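PDB 3GCF: terminal oxygenase component of carbazole 1,9a-dioxygenase from Nocardioides aromaticivorans, which probably uses a Rieske [2Fe-2S] cluster and a mononuclear non-heme iron to dioxygenate carbazole with electrons delivered by its ferredoxin partner. Local coordinates for residues Gly272-Asp277 against Glu288-Ile293; Glu26-Phe31 against Asn176-Val181; Pro282-Tyr287 against Leu304-Glu309; Val268-Val273 against Val367-Leu372. All coordinates share one frame; numbering follows the deposited sequence.

Interaction 1. Residues Gly272-Asp277 against Glu288-Ile293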
# COMPACT_ATOMS: atom_id res chain seq x y z
N GLY A 272 11.28 -23.82 -16.07
CA GLY A 272 9.97 -23.26 -16.38
C GLY A 272 10.04 -22.40 -17.63
O GLY A 272 9.84 -21.18 -17.56
N VAL A 273 10.31 -23.03 -18.77
CA VAL A 273 10.44 -22.34 -20.04
C VAL A 273 9.53 -22.95 -21.09
O VAL A 273 9.58 -24.16 -21.35
CB VAL A 273 11.91 -22.41 -20.53
CG1 VAL A 273 12.12 -21.53 -21.77
CG2 VAL A 273 12.85 -21.97 -19.40
N LEU A 274 8.69 -22.12 -21.69
CA LEU A 274 7.74 -22.57 -22.70
C LEU A 274 8.33 -22.53 -24.11
O LEU A 274 9.22 -21.73 -24.42
CB LEU A 274 6.49 -21.70 -22.68
CG LEU A 274 5.22 -22.23 -23.36
CD1 LEU A 274 4.56 -23.24 -22.44
CD2 LEU A 274 4.24 -21.09 -23.65
N LYS A 275 7.80 -23.40 -24.96
CA LYS A 275 8.20 -23.47 -26.36
C LYS A 275 6.93 -23.74 -27.17
O LYS A 275 6.30 -24.79 -27.02
CB LYS A 275 9.22 -24.59 -26.59
CG LYS A 275 9.71 -24.67 -28.03
CD LYS A 275 10.64 -25.86 -28.28
CE LYS A 275 11.12 -25.86 -29.73
NZ LYS A 275 12.04 -27.00 -30.02
N VAL A 276 6.56 -22.79 -28.02
CA VAL A 276 5.37 -22.92 -28.87
C VAL A 276 5.91 -23.05 -30.28
O VAL A 276 6.53 -22.12 -30.82
CB VAL A 276 4.47 -21.68 -28.75
CG1 VAL A 276 3.13 -21.93 -29.42
CG2 VAL A 276 4.28 -21.33 -27.27
N ASP A 277 5.64 -24.21 -30.88
CA ASP A 277 6.17 -24.56 -32.19
C ASP A 277 5.12 -24.94 -33.25
O ASP A 277 4.50 -25.99 -33.16
CB ASP A 277 7.12 -25.73 -31.95
CG ASP A 277 8.02 -26.01 -33.11
OD1 ASP A 277 7.88 -25.36 -34.17
OD2 ASP A 277 8.88 -26.90 -32.95
N GLU A 288 9.10 -18.69 -23.93
CA GLU A 288 8.67 -17.83 -22.85
C GLU A 288 9.31 -18.25 -21.55
O GLU A 288 9.42 -19.45 -21.25
CB GLU A 288 7.14 -17.85 -22.71
CG GLU A 288 6.38 -17.50 -23.98
CD GLU A 288 4.94 -17.11 -23.72
OE1 GLU A 288 4.33 -17.62 -22.75
OE2 GLU A 288 4.40 -16.30 -24.50
N PHE A 289 9.75 -17.26 -20.77
CA PHE A 289 10.36 -17.50 -19.47
C PHE A 289 9.52 -16.73 -18.46
O PHE A 289 8.93 -15.70 -18.80
CB PHE A 289 11.80 -16.99 -19.42
CG PHE A 289 12.72 -17.63 -20.43
CD1 PHE A 289 12.64 -17.29 -21.78
CD2 PHE A 289 13.68 -18.55 -20.03
CE1 PHE A 289 13.52 -17.85 -22.71
CE2 PHE A 289 14.56 -19.12 -20.96
CZ PHE A 289 14.48 -18.77 -22.29
N TYR A 290 9.45 -17.23 -17.24
CA TYR A 290 8.66 -16.58 -16.20
C TYR A 290 9.51 -16.56 -14.94
O TYR A 290 9.24 -17.27 -13.98
CB TYR A 290 7.36 -17.36 -15.98
CG TYR A 290 6.70 -17.84 -17.26
CD1 TYR A 290 7.13 -19.01 -17.89
CD2 TYR A 290 5.66 -17.13 -17.86
CE1 TYR A 290 6.54 -19.47 -19.07
CE2 TYR A 290 5.05 -17.57 -19.04
CZ TYR A 290 5.50 -18.75 -19.64
OH TYR A 290 4.90 -19.21 -20.79
N VAL A 291 10.55 -15.73 -14.95
CA VAL A 291 11.48 -15.64 -13.83
C VAL A 291 10.89 -14.91 -12.63
O VAL A 291 10.47 -13.76 -12.73
CB VAL A 291 12.78 -14.93 -14.27
CG1 VAL A 291 13.86 -15.09 -13.20
CG2 VAL A 291 13.25 -15.52 -15.60
N PRO A 292 10.86 -15.58 -11.48
CA PRO A 292 10.31 -14.95 -10.27
C PRO A 292 11.07 -13.68 -9.91
O PRO A 292 12.30 -13.63 -10.00
CB PRO A 292 10.48 -16.04 -9.20
CG PRO A 292 10.56 -17.31 -9.98
CD PRO A 292 11.38 -16.92 -11.18
N ILE A 293 10.34 -12.64 -9.52
CA ILE A 293 10.94 -11.39 -9.09
C ILE A 293 10.80 -11.44 -7.58
O ILE A 293 11.78 -11.32 -6.84
CB ILE A 293 10.18 -10.17 -9.65
CG1 ILE A 293 10.45 -10.05 -11.15
CG2 ILE A 293 10.61 -8.91 -8.91
CD1 ILE A 293 9.61 -9.00 -11.85
O HOH W 1 11.20 -19.26 -16.34
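Leu274 and Glu288 face each other as an antiparallel hydrogen-bonded pair, with both backbone bonds made. Leu274 N donates to Glu288 O at 2.8 Å, and Glu288 N returns a longer bond of 3.1 Å to Leu274 O. Two residues before Leu274, the carbonyl of Gly272 points toward Tyr290 without bonding to it directly. A water bridges the two, donating to Gly272 O at 2.7 Å and accepting from Tyr290 N, while the same carbonyl oxygen lies in plane at the edge of the phenol ring.

On the face that carries Leu274, the hydroxyl of Tyr290 donates to the anti lone pair of Glu288 OE1 (OH to OE1 2.6 Å). OE2 is hydrogen-bonded to Tyr300 OH and accepts from Gln286 NE2. Leu274 runs alongside Glu288, its CD2 methyl 3.6 Å from Glu288 OE1. On the other face, Val273 CG1, anti to its backbone N (chi1 -173°), sits over the Phe289 ring in a CH-pi contact 3.7 Å from the centroid. This is a beta hairpin in the central sheet of the catalytic domain; the Glu288 side chain lies about 5 Å from that of Asp337, an iron ligand, consistent with a second-shell place.

Interaction 2. Residues Glu26-Phe31 against Asn176-Val181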
# COMPACT_ATOMS: atom_id res chain seq x y z
N GLU A 26 6.15 -25.44 -2.77
CA GLU A 26 7.08 -24.76 -1.88
C GLU A 26 7.92 -23.71 -2.61
O GLU A 26 8.34 -22.73 -2.01
CB GLU A 26 8.02 -25.77 -1.23
CG GLU A 26 7.37 -26.66 -0.19
CD GLU A 26 8.22 -27.89 0.13
OE1 GLU A 26 9.45 -27.75 0.25
OE2 GLU A 26 7.64 -28.99 0.26
N ALA A 27 8.17 -23.94 -3.89
CA ALA A 27 8.99 -23.05 -4.70
C ALA A 27 8.29 -21.74 -5.07
O ALA A 27 8.26 -21.33 -6.23
CB ALA A 27 9.44 -23.78 -5.97
N THR A 28 7.73 -21.09 -4.06
CA THR A 28 7.03 -19.83 -4.26
C THR A 28 7.92 -18.80 -4.95
O THR A 28 7.45 -18.01 -5.76
CB THR A 28 6.59 -19.24 -2.90
OG1 THR A 28 5.84 -20.22 -2.17
CG2 THR A 28 5.73 -18.01 -3.11
N LEU A 29 9.20 -18.83 -4.63
CA LEU A 29 10.15 -17.88 -5.18
C LEU A 29 11.00 -18.49 -6.30
O LEU A 29 12.03 -17.94 -6.67
CB LEU A 29 11.04 -17.35 -4.04
CG LEU A 29 11.64 -15.94 -4.10
CD1 LEU A 29 10.60 -14.93 -4.55
CD2 LEU A 29 12.17 -15.57 -2.71
N GLY A 30 10.54 -19.63 -6.83
CA GLY A 30 11.24 -20.27 -7.94
C GLY A 30 12.18 -21.41 -7.61
O GLY A 30 12.42 -21.74 -6.45
N PHE A 31 12.70 -22.03 -8.67
CA PHE A 31 13.65 -23.13 -8.52
C PHE A 31 15.03 -22.56 -8.77
O PHE A 31 15.32 -22.05 -9.86
CB PHE A 31 13.37 -24.24 -9.54
CG PHE A 31 12.19 -25.10 -9.20
CD1 PHE A 31 12.19 -25.90 -8.07
CD2 PHE A 31 11.07 -25.11 -10.02
CE1 PHE A 31 11.09 -26.70 -7.74
CE2 PHE A 31 9.96 -25.91 -9.71
CZ PHE A 31 9.98 -26.70 -8.56
N ASN A 176 2.43 -14.59 -9.23
CA ASN A 176 3.48 -15.54 -8.92
C ASN A 176 3.92 -16.11 -10.26
O ASN A 176 3.12 -16.18 -11.20
CB ASN A 176 2.93 -16.66 -8.04
CG ASN A 176 3.98 -17.68 -7.67
OD1 ASN A 176 3.99 -18.79 -8.21
ND2 ASN A 176 4.87 -17.32 -6.76
N TRP A 177 5.18 -16.52 -10.37
CA TRP A 177 5.71 -17.06 -11.61
C TRP A 177 5.02 -18.33 -12.08
O TRP A 177 4.88 -18.56 -13.28
CB TRP A 177 7.21 -17.34 -11.47
CG TRP A 177 7.52 -18.49 -10.54
CD1 TRP A 177 7.51 -18.47 -9.18
CD2 TRP A 177 7.88 -19.82 -10.92
NE1 TRP A 177 7.83 -19.71 -8.68
CE2 TRP A 177 8.06 -20.56 -9.73
CE3 TRP A 177 8.05 -20.47 -12.15
CZ2 TRP A 177 8.41 -21.92 -9.73
CZ3 TRP A 177 8.41 -21.83 -12.15
CH2 TRP A 177 8.58 -22.53 -10.95
N ARG A 178 4.58 -19.17 -11.14
CA ARG A 178 3.92 -20.41 -11.52
C ARG A 178 2.63 -20.16 -12.29
O ARG A 178 2.24 -20.95 -13.14
CB ARG A 178 3.68 -21.27 -10.27
CG ARG A 178 4.98 -21.75 -9.63
CD ARG A 178 4.79 -22.29 -8.23
NE ARG A 178 4.19 -21.29 -7.35
CZ ARG A 178 3.99 -21.44 -6.05
NH1 ARG A 178 4.35 -22.57 -5.45
NH2 ARG A 178 3.42 -20.47 -5.35
N LEU A 179 1.96 -19.05 -11.99
CA LEU A 179 0.72 -18.72 -12.70
C LEU A 179 1.08 -18.33 -14.14
O LEU A 179 0.26 -18.46 -15.05
CB LEU A 179 -0.03 -17.58 -12.01
CG LEU A 179 -0.48 -17.87 -10.57
CD1 LEU A 179 -1.26 -16.69 -10.01
CD2 LEU A 179 -1.34 -19.13 -10.56
N GLY A 180 2.30 -17.84 -14.34
CA GLY A 180 2.73 -17.47 -15.67
C GLY A 180 2.99 -18.72 -16.50
O GLY A 180 2.48 -18.87 -17.61
N VAL A 181 3.79 -19.63 -15.94
CA VAL A 181 4.12 -20.89 -16.60
C VAL A 181 2.85 -21.65 -16.98
O VAL A 181 2.68 -22.08 -18.12
CB VAL A 181 4.96 -21.82 -15.69
CG1 VAL A 181 5.32 -23.10 -16.45
CG2 VAL A 181 6.21 -21.10 -15.21
O HOH W 2 2.80 -20.54 -2.14
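Trp177 and Asn176 each send a side-chain N-H to a carbonyl of the turn Ala27-Gly30. The indole NE1 of Trp177 donates to Ala27 O at 3.0 Å, in the ring plane and nearly along the C=O axis. Ala27 O also receives Gly30 N, the bond that closes this type I turn, and so takes two donors. Asn176 ND2 donates to a lone pair of Thr28 O at 2.9 Å.

Asn176 is the N-cap residue of helix 177-184: its OD1 accepts from Arg178 N at 3.0 Å, the capping bond, and, from the opposite face of its plane, from Arg178 NE at 2.7 Å. With NE tied there, one face of the guanidinium lies against Thr28 CA, and a water joins Arg178 NH2 to Thr28 OG1. NH1 goes on to the carbonyls of Tyr24 and Leu25.

Apolar packing centres on Trp177. Its CG sits between the backbone N and the carbonyl carbon (chi1 69°), which turns the indole toward the Ala27-Gly30 turn, between Arg178 CG on one face and Gly30 CA on the other. Phe31 CD2 approaches Trp177 CH2 to 3.7 Å, the two ring planes 79° apart. Around this junction, Leu179 packs on helix 335-350, Ala27 and Phe31 on strand 379-380, and Trp177 on Pro292 of strand 285-292.

Interaction 3. Residues Pro282-Tyr287 against Leu304-Glu309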
# COMPACT_ATOMS: atom_id res chain seq x y z
N PRO A 282 4.10 -19.47 -38.85
CA PRO A 282 4.72 -20.76 -39.21
C PRO A 282 6.25 -20.68 -39.28
O PRO A 282 6.94 -21.66 -38.99
CB PRO A 282 4.10 -21.07 -40.57
CG PRO A 282 2.73 -20.49 -40.44
CD PRO A 282 3.00 -19.14 -39.77
N THR A 283 6.78 -19.52 -39.66
CA THR A 283 8.22 -19.34 -39.80
C THR A 283 8.93 -19.00 -38.49
O THR A 283 10.11 -18.64 -38.50
CB THR A 283 8.56 -18.21 -40.78
OG1 THR A 283 8.06 -16.98 -40.25
CG2 THR A 283 7.93 -18.47 -42.15
N LEU A 284 8.24 -19.11 -37.37
CA LEU A 284 8.84 -18.76 -36.09
C LEU A 284 8.51 -19.72 -34.96
O LEU A 284 7.53 -20.46 -35.02
CB LEU A 284 8.38 -17.36 -35.66
CG LEU A 284 8.70 -16.17 -36.56
CD1 LEU A 284 7.92 -14.95 -36.09
CD2 LEU A 284 10.19 -15.90 -36.55
N ILE A 285 9.35 -19.69 -33.93
CA ILE A 285 9.13 -20.49 -32.73
C ILE A 285 9.14 -19.47 -31.58
O ILE A 285 9.96 -18.56 -31.56
CB ILE A 285 10.24 -21.54 -32.53
CG1 ILE A 285 10.08 -22.65 -33.57
CG2 ILE A 285 10.17 -22.12 -31.11
CD1 ILE A 285 11.12 -23.75 -33.46
N GLN A 286 8.21 -19.62 -30.64
CA GLN A 286 8.12 -18.70 -29.51
C GLN A 286 8.51 -19.34 -28.18
O GLN A 286 8.00 -20.40 -27.81
CB GLN A 286 6.71 -18.12 -29.38
CG GLN A 286 6.58 -17.04 -28.29
CD GLN A 286 5.33 -16.17 -28.45
OE1 GLN A 286 4.98 -15.78 -29.56
NE2 GLN A 286 4.68 -15.86 -27.33
N TYR A 287 9.42 -18.69 -27.47
CA TYR A 287 9.88 -19.18 -26.18
C TYR A 287 9.42 -18.19 -25.12
O TYR A 287 9.34 -16.99 -25.38
CB TYR A 287 11.41 -19.27 -26.15
CG TYR A 287 12.00 -20.29 -27.11
CD1 TYR A 287 11.98 -21.65 -26.80
CD2 TYR A 287 12.56 -19.89 -28.32
CE1 TYR A 287 12.51 -22.60 -27.69
CE2 TYR A 287 13.10 -20.83 -29.21
CZ TYR A 287 13.07 -22.18 -28.89
OH TYR A 287 13.60 -23.10 -29.77
N LEU A 304 11.40 -14.75 -29.85
CA LEU A 304 11.07 -15.37 -31.13
C LEU A 304 12.32 -15.87 -31.83
O LEU A 304 13.33 -15.18 -31.89
CB LEU A 304 10.32 -14.36 -32.00
CG LEU A 304 9.01 -13.83 -31.39
CD1 LEU A 304 8.30 -12.95 -32.40
CD2 LEU A 304 8.11 -15.00 -30.98
N GLN A 305 12.23 -17.09 -32.36
CA GLN A 305 13.35 -17.72 -33.04
C GLN A 305 13.07 -17.95 -34.52
O GLN A 305 12.08 -18.58 -34.89
CB GLN A 305 13.68 -19.05 -32.38
CG GLN A 305 14.76 -19.87 -33.08
CD GLN A 305 15.04 -21.16 -32.35
OE1 GLN A 305 14.13 -21.95 -32.08
NE2 GLN A 305 16.30 -21.39 -32.01
N ARG A 306 13.97 -17.45 -35.36
CA ARG A 306 13.86 -17.58 -36.80
C ARG A 306 15.10 -18.26 -37.38
O ARG A 306 16.23 -17.92 -37.03
CB ARG A 306 13.70 -16.19 -37.42
CG ARG A 306 13.94 -16.12 -38.92
CD ARG A 306 12.93 -16.94 -39.69
NE ARG A 306 11.58 -16.39 -39.63
CZ ARG A 306 11.22 -15.25 -40.21
NH1 ARG A 306 12.11 -14.54 -40.90
NH2 ARG A 306 9.96 -14.82 -40.13
N LYS A 307 14.89 -19.23 -38.26
CA LYS A 307 16.01 -19.92 -38.90
C LYS A 307 16.59 -18.94 -39.92
O LYS A 307 15.85 -18.30 -40.66
CB LYS A 307 15.52 -21.19 -39.60
CG LYS A 307 16.64 -22.10 -40.10
CD LYS A 307 16.09 -23.41 -40.66
CE LYS A 307 17.23 -24.31 -41.14
NZ LYS A 307 16.74 -25.62 -41.70
N VAL A 308 17.91 -18.81 -39.95
CA VAL A 308 18.57 -17.90 -40.88
C VAL A 308 19.75 -18.57 -41.59
O VAL A 308 20.37 -19.49 -41.06
CB VAL A 308 19.09 -16.64 -40.17
CG1 VAL A 308 17.94 -15.88 -39.54
CG2 VAL A 308 20.12 -17.03 -39.10
N GLU A 309 20.06 -18.09 -42.79
CA GLU A 309 21.16 -18.64 -43.57
C GLU A 309 22.33 -17.67 -43.71
O GLU A 309 23.40 -18.05 -44.18
CB GLU A 309 20.67 -19.03 -44.97
CG GLU A 309 19.97 -20.38 -45.04
CD GLU A 309 18.89 -20.54 -43.98
OE1 GLU A 309 18.02 -19.64 -43.88
OE2 GLU A 309 18.92 -21.56 -43.25
O HOH W 3 12.20 -20.36 -38.93
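Thr283 meets the guanidinium of Arg306 side-on, offering one atom to each of two nitrogens. Its carbonyl O accepts from Arg306 NE at 2.9 Å, lying in the guanidinium plane, and its OG1 accepts from NH2 at 2.9 Å, tilted out of that plane. The Arg306 chain bends at chi2 (64°) and again at chi3, which folds its end back onto Thr283. Both groups have second partners: NH2 forms a salt bridge with Glu320, and Thr283 OG1 is hydrogen-bonded to Asp281. An alanine in place of Arg306 would probably cost Glu320 this salt bridge and leave Thr283 O and OG1 without the two N-H groups that grip them. A water donating to Thr283 O and accepting from Lys307 N adds a further link.

Leu284 follows, with CD2 pressed 3.4 Å from Arg306 NE, so the aliphatic tip crosses the arginine near its polar end. Ile285 and Gln305 form a hydrogen-bonded pair: Ile285 N donates to Gln305 O at 3.1 Å and Gln305 N to Ile285 O at 2.8 Å. Gln286 lies alongside Leu304, whose CD2 comes 3.5 Å from Gln286 OE1, while Gln286 NE2 donates to Glu288 and Asn334. Tyr287 then crosses to Gln305, its OH donating to OE1 at 2.6 Å from above the amide plane, with the ring and amide planes 73° apart. Gln305 NE2 is held by Gly158 O and Thr164 OG1, which helps fix the orientation of the amide. The whole forms an antiparallel hairpin, strands 285-292 and 298-307, in the sheet of the catalytic domain, with the side chain of Gln286 about 8 Å from the ferrous ion.

Interaction 4. Residues Val268-Val273 against Val367-Leu372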
# COMPACT_ATOMS: atom_id res chain seq x y z
N VAL A 268 6.88 -27.32 -22.05
CA VAL A 268 7.48 -26.55 -20.98
C VAL A 268 8.63 -27.37 -20.42
O VAL A 268 8.53 -28.59 -20.27
CB VAL A 268 6.44 -26.22 -19.87
CG1 VAL A 268 5.93 -27.51 -19.24
CG2 VAL A 268 7.08 -25.32 -18.82
N TRP A 269 9.74 -26.70 -20.12
CA TRP A 269 10.93 -27.36 -19.60
C TRP A 269 11.45 -26.68 -18.34
O TRP A 269 11.32 -25.47 -18.18
CB TRP A 269 12.02 -27.37 -20.68
CG TRP A 269 11.52 -27.88 -22.00
CD1 TRP A 269 10.71 -27.21 -22.88
CD2 TRP A 269 11.71 -29.19 -22.54
NE1 TRP A 269 10.38 -28.03 -23.93
CE2 TRP A 269 10.97 -29.25 -23.75
CE3 TRP A 269 12.42 -30.32 -22.12
CZ2 TRP A 269 10.93 -30.40 -24.54
CZ3 TRP A 269 12.38 -31.47 -22.91
CH2 TRP A 269 11.64 -31.50 -24.11
N LEU A 270 12.03 -27.47 -17.44
CA LEU A 270 12.58 -26.92 -16.21
C LEU A 270 13.67 -25.91 -16.60
O LEU A 270 14.36 -26.11 -17.60
CB LEU A 270 13.18 -28.03 -15.34
CG LEU A 270 12.17 -28.86 -14.53
CD1 LEU A 270 12.86 -30.08 -13.92
CD2 LEU A 270 11.58 -27.98 -13.42
N PRO A 271 13.84 -24.84 -15.82
CA PRO A 271 13.10 -24.50 -14.60
C PRO A 271 11.72 -23.89 -14.81
O PRO A 271 11.06 -23.48 -13.85
CB PRO A 271 14.05 -23.54 -13.90
CG PRO A 271 14.63 -22.77 -15.05
CD PRO A 271 14.93 -23.87 -16.06
N GLY A 272 11.28 -23.82 -16.07
CA GLY A 272 9.97 -23.26 -16.38
C GLY A 272 10.04 -22.40 -17.63
O GLY A 272 9.84 -21.18 -17.56
N VAL A 273 10.31 -23.03 -18.77
CA VAL A 273 10.44 -22.34 -20.04
C VAL A 273 9.53 -22.95 -21.09
O VAL A 273 9.58 -24.16 -21.35
CB VAL A 273 11.91 -22.41 -20.53
CG1 VAL A 273 12.12 -21.53 -21.77
CG2 VAL A 273 12.85 -21.97 -19.40
N VAL A 367 -0.52 -30.81 -14.70
CA VAL A 367 -0.29 -31.69 -13.57
C VAL A 367 1.02 -32.46 -13.75
O VAL A 367 1.77 -32.64 -12.80
CB VAL A 367 -1.44 -32.71 -13.39
CG1 VAL A 367 -1.06 -33.76 -12.34
CG2 VAL A 367 -2.71 -31.99 -12.98
N LYS A 368 1.29 -32.89 -14.98
CA LYS A 368 2.53 -33.62 -15.25
C LYS A 368 3.72 -32.69 -15.05
O LYS A 368 4.76 -33.12 -14.56
CB LYS A 368 2.54 -34.16 -16.69
CG LYS A 368 1.56 -35.28 -16.94
CD LYS A 368 1.64 -35.77 -18.37
CE LYS A 368 0.50 -36.72 -18.68
NZ LYS A 368 0.52 -37.89 -17.77
N TRP A 369 3.55 -31.43 -15.43
CA TRP A 369 4.60 -30.43 -15.28
C TRP A 369 4.88 -30.16 -13.80
O TRP A 369 6.04 -30.07 -13.39
CB TRP A 369 4.21 -29.13 -16.00
CG TRP A 369 4.67 -27.87 -15.30
CD1 TRP A 369 3.90 -27.00 -14.58
CD2 TRP A 369 6.02 -27.38 -15.21
NE1 TRP A 369 4.68 -26.01 -14.03
CE2 TRP A 369 5.98 -26.21 -14.40
CE3 TRP A 369 7.25 -27.81 -15.72
CZ2 TRP A 369 7.13 -25.48 -14.09
CZ3 TRP A 369 8.40 -27.07 -15.41
CH2 TRP A 369 8.33 -25.92 -14.60
N ARG A 370 3.84 -30.04 -12.99
CA ARG A 370 4.01 -29.78 -11.57
C ARG A 370 4.76 -30.94 -10.91
O ARG A 370 5.65 -30.73 -10.09
CB ARG A 370 2.66 -29.62 -10.88
CG ARG A 370 1.88 -28.40 -11.31
CD ARG A 370 0.54 -28.36 -10.61
NE ARG A 370 -0.20 -27.14 -10.90
CZ ARG A 370 -1.47 -26.94 -10.54
NH1 ARG A 370 -2.12 -27.88 -9.88
NH2 ARG A 370 -2.07 -25.80 -10.84
N THR A 371 4.37 -32.15 -11.29
CA THR A 371 4.97 -33.37 -10.76
C THR A 371 6.44 -33.46 -11.12
O THR A 371 7.29 -33.71 -10.26
CB THR A 371 4.24 -34.60 -11.32
OG1 THR A 371 2.87 -34.55 -10.94
CG2 THR A 371 4.87 -35.89 -10.78
N LEU A 372 6.75 -33.25 -12.39
CA LEU A 372 8.13 -33.30 -12.85
C LEU A 372 8.98 -32.22 -12.19
O LEU A 372 10.13 -32.46 -11.83
CB LEU A 372 8.17 -33.13 -14.37
CG LEU A 372 9.57 -33.13 -14.99
CD1 LEU A 372 10.17 -34.53 -14.92
CD2 LEU A 372 9.48 -32.66 -16.44
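Trp369 lays its six-membered ring against Val268, whose CG2 stands over one face at 4.1 Å from the ring centroid, 17° off the normal, in a CH-pi contact. The other methyl, CG1, lies 3.8 Å from Trp369 CE3. Val268 CG2 is anti to the backbone N while CG1 lies between N and the carbonyl carbon (chi1 62°), which presents both methyls to the indole. The two side chains cross at about a right angle, and the far rim of the indole is met by the loop beyond the strand. There Leu270 CD2 comes within 3.9 Å of Trp369 CZ3, Gly272 CA within 3.6 Å of CH2, and Pro271 O lies in plane at the ring edge. The backbone angles of Gly272 call for glycine, because a CB would jam against the preceding carbonyl. Gly272 and Val273 together form a classic beta bulge opposite Trp269, and the peptide bond before Pro271 is cis. An alanine in place of Trp369 would probably open a gap against Val268 and Gly272 and leave the Tyr24 hydroxyl without the indole N-H that it accepts. With no polar bond between the two segments, the contact rests on shape and van der Waals packing of the indole, whose one N-H is taken by Tyr24 OH.

Interactions 1, 3 and 4 reach one seven-stranded antiparallel sheet of the catalytic domain: interaction 4 uses strand 265-269, interaction 1 strands 273-277 and 285-292, and interaction 3 strands 285-292 and 298-307. Interactions 1 and 4 share Gly272 and Val273, with centres 10 Å apart. Interactions 1 and 3 lie 16 Å apart along the shared strand 285-292 and interleave in sequence. Interaction 2 closes first along the chain and touches interactions 1 and 4 chiefly through Trp177 and Val181, but stays about 10 Å from interaction 3 at the nearest atoms. Helices 177-184 and 364-376 thus pack near the start of strand 273-277 and the end of strand 285-292, which run close to the iron site.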